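Local coordinates for conserved Archaeal protein (Sulfolobus acidocaldarius, PDB 4OPC) that reduces the double bonds of the geranylgeranyl chains of archaeal membrane lipid precursors, using a bound FAD cofactor, at residues 48-62 and 300-312. Residues are numbered along the deposited sequence; the frame is centred on the assembly and turned at random.
Sequences CGDAVSKAHFDKLGM and GGKGSAMISGYCA. With FDA (dihydroflavine-adenine dinucleotide), chain B.
The imidazole of H56 turns one face to G303, whose CA stands over it, 3.5 Å from CD2, in a CH-pi contact, while CD1 of I307 reaches CE1 obliquely. With no CB at G303, the ring can come this close. NE2 of H56 is hydrogen-bonded to phosphate oxygen O2P of the bound phospholipid, and an alanine in place of this histidine would probably leave that oxygen without this partner and open a gap over CA of G303. One face of the F57 ring takes CE of M306, 3.9 Å from CZ, with SD placed obliquely in a Met-aromatic contact; the backbone O of K54 lies at the ring edge in plane, and F95 packs edge-to-face. The bend of M306 at its last torsion (chi3 -72°) turns CE toward F57, and CE and CG of M62 lie against SD. L60 divides its two methyls, CD1 against CB of M306 and CD2 over one face of the Y310 ring, 3.7 Å from CG. Helices 54-60 and 302-312 run nearly parallel, 13° apart, in this Rossmann-type flavoprotein; the strand ahead of the first and the N-terminal end of the second hold the isoalloxazine. A51 grips it twice, its N giving to O4 and its O taking N3-H (2.8 Å, 171°), while N of K302 donates to O2. NZ of K302 lies 3.2 Å from SG of C48. The same NZ of K302 donates to ribityl O4' of the flavin at 2.9 Å and weakly to O2', and K302 also makes a cation-pi contact with F16.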
loop_
_atom_site.group_PDB
_atom_site.type_symbol
_atom_site.label_atom_id
_atom_site.label_comp_id
_atom_site.label_asym_id
_atom_site.label_seq_id
_atom_site.Cartn_x
_atom_site.Cartn_y
_atom_site.Cartn_z
ATOM N N CYS A 48 -2.763 -10.168 4.933
ATOM C CA CYS A 48 -2.791 -8.771 5.332
ATOM C C CYS A 48 -2.963 -8.736 6.845
ATOM O O CYS A 48 -3.477 -9.690 7.435
ATOM C CB CYS A 48 -3.968 -8.046 4.654
ATOM S SG CYS A 48 -3.972 -6.248 4.894
ATOM N N GLY A 49 -2.528 -7.640 7.464
ATOM C CA GLY A 49 -2.826 -7.384 8.862
ATOM C C GLY A 49 -4.270 -6.965 9.091
ATOM O O GLY A 49 -4.755 -7.027 10.222
ATOM N N ASP A 50 -4.934 -6.522 8.020
ATOM C CA ASP A 50 -6.373 -6.214 8.011
ATOM C C ASP A 50 -6.756 -4.936 8.752
ATOM O O ASP A 50 -7.934 -4.721 9.060
ATOM C CB ASP A 50 -7.220 -7.381 8.544
ATOM C CG ASP A 50 -7.106 -8.643 7.707
ATOM O OD1 ASP A 50 -6.803 -8.585 6.500
ATOM O OD2 ASP A 50 -7.344 -9.725 8.286
ATOM N N ALA A 51 -5.777 -4.082 9.028
ATOM C CA ALA A 51 -6.029 -2.845 9.771
ATOM C C ALA A 51 -6.138 -1.647 8.834
ATOM O O ALA A 51 -5.233 -1.396 8.041
ATOM C CB ALA A 51 -4.919 -2.615 10.771
ATOM N N VAL A 52 -7.239 -0.904 8.920
ATOM C CA VAL A 52 -7.448 0.246 8.037
ATOM C C VAL A 52 -8.052 1.412 8.817
ATOM O O VAL A 52 -8.967 1.222 9.615
ATOM C CB VAL A 52 -8.386 -0.089 6.843
ATOM C CG1 VAL A 52 -8.397 1.061 5.831
ATOM C CG2 VAL A 52 -7.987 -1.390 6.158
ATOM N N SER A 53 -7.557 2.618 8.566
ATOM C CA SER A 53 -8.057 3.820 9.224
ATOM C C SER A 53 -9.501 4.134 8.825
ATOM O O SER A 53 -9.875 4.004 7.663
ATOM C CB SER A 53 -7.161 5.003 8.858
ATOM O OG SER A 53 -7.716 6.236 9.276
ATOM N N LYS A 54 -10.300 4.563 9.798
ATOM C CA LYS A 54 -11.681 4.944 9.539
ATOM C C LYS A 54 -11.749 6.138 8.590
ATOM O O LYS A 54 -12.673 6.242 7.781
ATOM C CB LYS A 54 -12.375 5.255 10.861
ATOM C CG LYS A 54 -13.794 5.780 10.748
ATOM C CD LYS A 54 -14.355 6.009 12.148
ATOM C CE LYS A 54 -15.628 6.841 12.140
ATOM N NZ LYS A 54 -15.421 8.233 11.661
ATOM N N ALA A 55 -10.760 7.023 8.691
ATOM C CA ALA A 55 -10.723 8.246 7.895
ATOM C C ALA A 55 -10.822 7.985 6.393
ATOM O O ALA A 55 -11.404 8.778 5.672
ATOM C CB ALA A 55 -9.473 9.059 8.216
ATOM N N HIS A 56 -10.256 6.878 5.924
ATOM C CA HIS A 56 -10.314 6.569 4.497
ATOM C C HIS A 56 -11.741 6.327 4.038
ATOM O O HIS A 56 -12.152 6.793 2.976
ATOM C CB HIS A 56 -9.435 5.367 4.160
ATOM C CG HIS A 56 -7.972 5.660 4.228
ATOM N ND1 HIS A 56 -7.372 6.616 3.438
ATOM C CD2 HIS A 56 -6.988 5.129 4.991
ATOM C CE1 HIS A 56 -6.080 6.658 3.708
ATOM N NE2 HIS A 56 -5.821 5.763 4.643
ATOM N N PHE A 57 -12.508 5.602 4.842
ATOM C CA PHE A 57 -13.893 5.354 4.501
ATOM C C PHE A 57 -14.663 6.667 4.568
ATOM O O PHE A 57 -15.506 6.935 3.720
ATOM C CB PHE A 57 -14.502 4.299 5.430
ATOM C CG PHE A 57 -13.798 2.977 5.368
ATOM C CD1 PHE A 57 -12.698 2.731 6.177
ATOM C CD2 PHE A 57 -14.209 1.994 4.487
ATOM C CE1 PHE A 57 -12.033 1.531 6.122
ATOM C CE2 PHE A 57 -13.538 0.788 4.420
ATOM C CZ PHE A 57 -12.451 0.554 5.244
ATOM N N ASP A 58 -14.343 7.495 5.559
ATOM C CA ASP A 58 -15.040 8.767 5.745
ATOM C C ASP A 58 -14.786 9.771 4.621
ATOM O O ASP A 58 -15.658 10.575 4.290
ATOM C CB ASP A 58 -14.673 9.393 7.093
ATOM C CG ASP A 58 -15.283 8.650 8.268
ATOM O OD1 ASP A 58 -16.296 7.949 8.068
ATOM O OD2 ASP A 58 -14.753 8.776 9.390
ATOM N N LYS A 59 -13.590 9.741 4.046
ATOM C CA LYS A 59 -13.235 10.698 2.998
ATOM C C LYS A 59 -13.684 10.256 1.589
ATOM O O LYS A 59 -13.961 11.090 0.731
ATOM C CB LYS A 59 -11.727 10.969 3.030
ATOM C CG LYS A 59 -11.253 12.078 2.101
ATOM C CD LYS A 59 -9.851 12.553 2.473
ATOM C CE LYS A 59 -9.371 13.663 1.548
ATOM N NZ LYS A 59 -8.052 14.217 1.972
ATOM N N LEU A 60 -13.787 8.951 1.359
ATOM C CA LEU A 60 -13.983 8.442 0.006
ATOM C C LEU A 60 -15.397 7.995 -0.287
ATOM O O LEU A 60 -15.736 7.702 -1.437
ATOM C CB LEU A 60 -13.044 7.269 -0.248
ATOM C CG LEU A 60 -11.560 7.577 -0.099
ATOM C CD1 LEU A 60 -10.756 6.304 -0.164
ATOM C CD2 LEU A 60 -11.095 8.571 -1.163
ATOM N N GLY A 61 -16.211 7.913 0.757
ATOM C CA GLY A 61 -17.577 7.459 0.600
ATOM C C GLY A 61 -17.631 5.984 0.259
ATOM O O GLY A 61 -18.515 5.535 -0.465
ATOM N N MET A 62 -16.669 5.227 0.773
ATOM C CA MET A 62 -16.710 3.781 0.634
ATOM C C MET A 62 -17.595 3.212 1.730
ATOM O O MET A 62 -17.623 3.741 2.849
ATOM C CB MET A 62 -15.309 3.179 0.707
ATOM C CG MET A 62 -14.479 3.405 -0.550
ATOM S SD MET A 62 -15.005 2.422 -1.966
ATOM C CE MET A 62 -14.540 0.772 -1.427
ATOM N N GLY A 300 1.022 0.225 5.292
ATOM C CA GLY A 300 -0.420 0.165 5.074
ATOM C C GLY A 300 -0.791 0.569 3.661
ATOM O O GLY A 300 -0.438 1.650 3.194
ATOM N N GLY A 301 -1.516 -0.305 2.975
ATOM C CA GLY A 301 -1.890 -0.064 1.592
ATOM C C GLY A 301 -3.354 -0.239 1.242
ATOM O O GLY A 301 -3.716 0.050 0.115
ATOM N N LYS A 302 -4.193 -0.716 2.159
ATOM C CA LYS A 302 -5.603 -0.840 1.800
ATOM C C LYS A 302 -6.284 0.521 1.672
ATOM O O LYS A 302 -7.054 0.747 0.732
ATOM C CB LYS A 302 -6.327 -1.769 2.768
ATOM C CG LYS A 302 -6.194 -3.224 2.345
ATOM C CD LYS A 302 -6.916 -4.170 3.283
ATOM C CE LYS A 302 -7.110 -5.531 2.616
ATOM N NZ LYS A 302 -5.809 -6.189 2.256
ATOM N N GLY A 303 -5.992 1.442 2.584
ATOM C CA GLY A 303 -6.529 2.794 2.474
ATOM C C GLY A 303 -6.084 3.511 1.212
ATOM O O GLY A 303 -6.899 4.062 0.464
ATOM N N SER A 304 -4.787 3.480 0.947
ATOM C CA SER A 304 -4.267 4.134 -0.239
ATOM C C SER A 304 -4.713 3.418 -1.527
ATOM O O SER A 304 -4.902 4.070 -2.560
ATOM C CB SER A 304 -2.750 4.269 -0.143
ATOM O OG SER A 304 -2.160 3.024 0.214
ATOM N N ALA A 305 -4.917 2.102 -1.467
ATOM C CA ALA A 305 -5.531 1.392 -2.593
ATOM C C ALA A 305 -6.891 1.995 -2.905
ATOM O O ALA A 305 -7.208 2.246 -4.069
ATOM C CB ALA A 305 -5.691 -0.083 -2.277
ATOM N N MET A 306 -7.709 2.199 -1.873
ATOM C CA MET A 306 -9.020 2.832 -2.068
ATOM C C MET A 306 -8.911 4.254 -2.622
ATOM O O MET A 306 -9.688 4.637 -3.491
ATOM C CB MET A 306 -9.835 2.819 -0.780
ATOM C CG MET A 306 -10.191 1.403 -0.321
ATOM S SD MET A 306 -11.429 1.353 0.976
ATOM C CE MET A 306 -10.381 1.962 2.265
ATOM N N ILE A 307 -7.944 5.026 -2.130
ATOM C CA ILE A 307 -7.716 6.355 -2.686
ATOM C C ILE A 307 -7.393 6.236 -4.176
ATOM O O ILE A 307 -7.928 6.978 -4.997
ATOM C CB ILE A 307 -6.579 7.085 -1.949
ATOM C CG1 ILE A 307 -6.962 7.336 -0.484
ATOM C CG2 ILE A 307 -6.258 8.389 -2.669
ATOM C CD1 ILE A 307 -5.833 7.969 0.340
ATOM N N SER A 308 -6.530 5.300 -4.540
ATOM C CA SER A 308 -6.181 5.155 -5.948
ATOM C C SER A 308 -7.392 4.750 -6.809
ATOM O O SER A 308 -7.506 5.211 -7.934
ATOM C CB SER A 308 -4.963 4.226 -6.142
ATOM O OG SER A 308 -5.269 2.862 -5.878
ATOM N N GLY A 309 -8.302 3.940 -6.271
ATOM C CA GLY A 309 -9.511 3.594 -7.002
ATOM C C GLY A 309 -10.411 4.797 -7.204
ATOM O O GLY A 309 -11.016 4.966 -8.276
ATOM N N TYR A 310 -10.536 5.619 -6.164
ATOM C CA TYR A 310 -11.257 6.881 -6.239
ATOM C C TYR A 310 -10.676 7.779 -7.337
ATOM O O TYR A 310 -11.415 8.316 -8.159
ATOM C CB TYR A 310 -11.238 7.564 -4.862
ATOM C CG TYR A 310 -11.602 9.035 -4.845
ATOM C CD1 TYR A 310 -12.912 9.439 -4.676
ATOM C CD2 TYR A 310 -10.619 10.015 -4.967
ATOM C CE1 TYR A 310 -13.245 10.786 -4.654
ATOM C CE2 TYR A 310 -10.938 11.356 -4.947
ATOM C CZ TYR A 310 -12.253 11.735 -4.792
ATOM O OH TYR A 310 -12.583 13.072 -4.767
ATOM N N CYS A 311 -9.357 7.934 -7.355
ATOM C CA CYS A 311 -8.738 8.811 -8.347
ATOM C C CYS A 311 -8.881 8.240 -9.747
ATOM O O CYS A 311 -9.056 8.985 -10.710
ATOM C CB CYS A 311 -7.257 9.029 -8.029
ATOM S SG CYS A 311 -6.963 10.097 -6.578
ATOM N N ALA A 312 -8.810 6.917 -9.870
ATOM C CA ALA A 312 -9.000 6.296 -11.171
ATOM C C ALA A 312 -10.397 6.550 -11.706
ATOM O O ALA A 312 -10.570 6.889 -12.879
ATOM C CB ALA A 312 -8.728 4.805 -11.096
HETATM P PA FDA B . -4.493 -7.369 -4.066
HETATM O O1A FDA B . -3.267 -8.186 -4.195
HETATM O O2A FDA B . -5.248 -7.437 -2.744
HETATM O O5B FDA B . -5.506 -7.774 -5.213
HETATM C C5B FDA B . -5.033 -8.043 -6.548
HETATM C C4B FDA B . -6.051 -8.929 -7.214
HETATM O O4B FDA B . -5.724 -9.069 -8.611
HETATM C C3B FDA B . -6.149 -10.348 -6.643
HETATM O O3B FDA B . -7.464 -10.618 -6.162
HETATM C C2B FDA B . -5.695 -11.247 -7.809
HETATM O O2B FDA B . -6.381 -12.489 -7.842
HETATM C C1B FDA B . -6.037 -10.387 -9.016
HETATM N N9A FDA B . -5.277 -10.623 -10.237
HETATM C C8A FDA B . -3.918 -10.525 -10.402
HETATM N N7A FDA B . -3.515 -10.712 -11.638
HETATM C C5A FDA B . -4.693 -10.938 -12.335
HETATM C C6A FDA B . -4.958 -11.151 -13.702
HETATM N N6A FDA B . -4.022 -11.124 -14.653
HETATM N N1A FDA B . -6.246 -11.287 -14.073
HETATM C C2A FDA B . -7.194 -11.273 -13.130
HETATM N N3A FDA B . -7.070 -11.040 -11.822
HETATM C C4A FDA B . -5.787 -10.851 -11.492
HETATM N N1 FDA B . -2.347 -2.804 4.381
HETATM C C2 FDA B . -3.180 -2.178 5.274
HETATM O O2 FDA B . -3.838 -1.194 4.952
HETATM N N3 FDA B . -3.270 -2.720 6.529
HETATM C C4 FDA B . -2.529 -3.765 7.042
HETATM O O4 FDA B . -2.813 -4.231 8.143
HETATM C C4X FDA B . -1.641 -4.332 6.102
HETATM N N5 FDA B . -0.879 -5.399 6.478
HETATM C C5X FDA B . -0.261 -6.181 5.524
HETATM C C6 FDA B . 0.280 -7.413 5.863
HETATM C C7 FDA B . 0.824 -8.257 4.908
HETATM C C7M FDA B . 1.277 -9.636 5.313
HETATM C C8 FDA B . 0.875 -7.841 3.570
HETATM C C8M FDA B . 1.398 -8.767 2.496
HETATM C C9 FDA B . 0.351 -6.593 3.224
HETATM C C9A FDA B . -0.235 -5.770 4.179
HETATM N N10 FDA B . -0.813 -4.520 3.859
HETATM C C10 FDA B . -1.604 -3.882 4.789
HETATM C "C1'" FDA B . -0.865 -4.029 2.460
HETATM C "C2'" FDA B . -2.233 -4.341 1.824
HETATM O "O2'" FDA B . -2.624 -5.687 2.107
HETATM C "C3'" FDA B . -2.169 -4.162 0.305
HETATM O "O3'" FDA B . -1.542 -2.917 0.030
HETATM C "C4'" FDA B . -3.527 -4.136 -0.410
HETATM O "O4'" FDA B . -4.358 -5.222 -0.002
HETATM C "C5'" FDA B . -3.356 -4.149 -1.911
HETATM O "O5'" FDA B . -4.645 -4.230 -2.553
HETATM P P FDA B . -4.729 -4.430 -4.128
HETATM O O1P FDA B . -6.161 -4.453 -4.470
HETATM O O2P FDA B . -3.834 -3.445 -4.866
HETATM O O3P FDA B . -4.052 -5.855 -4.398
#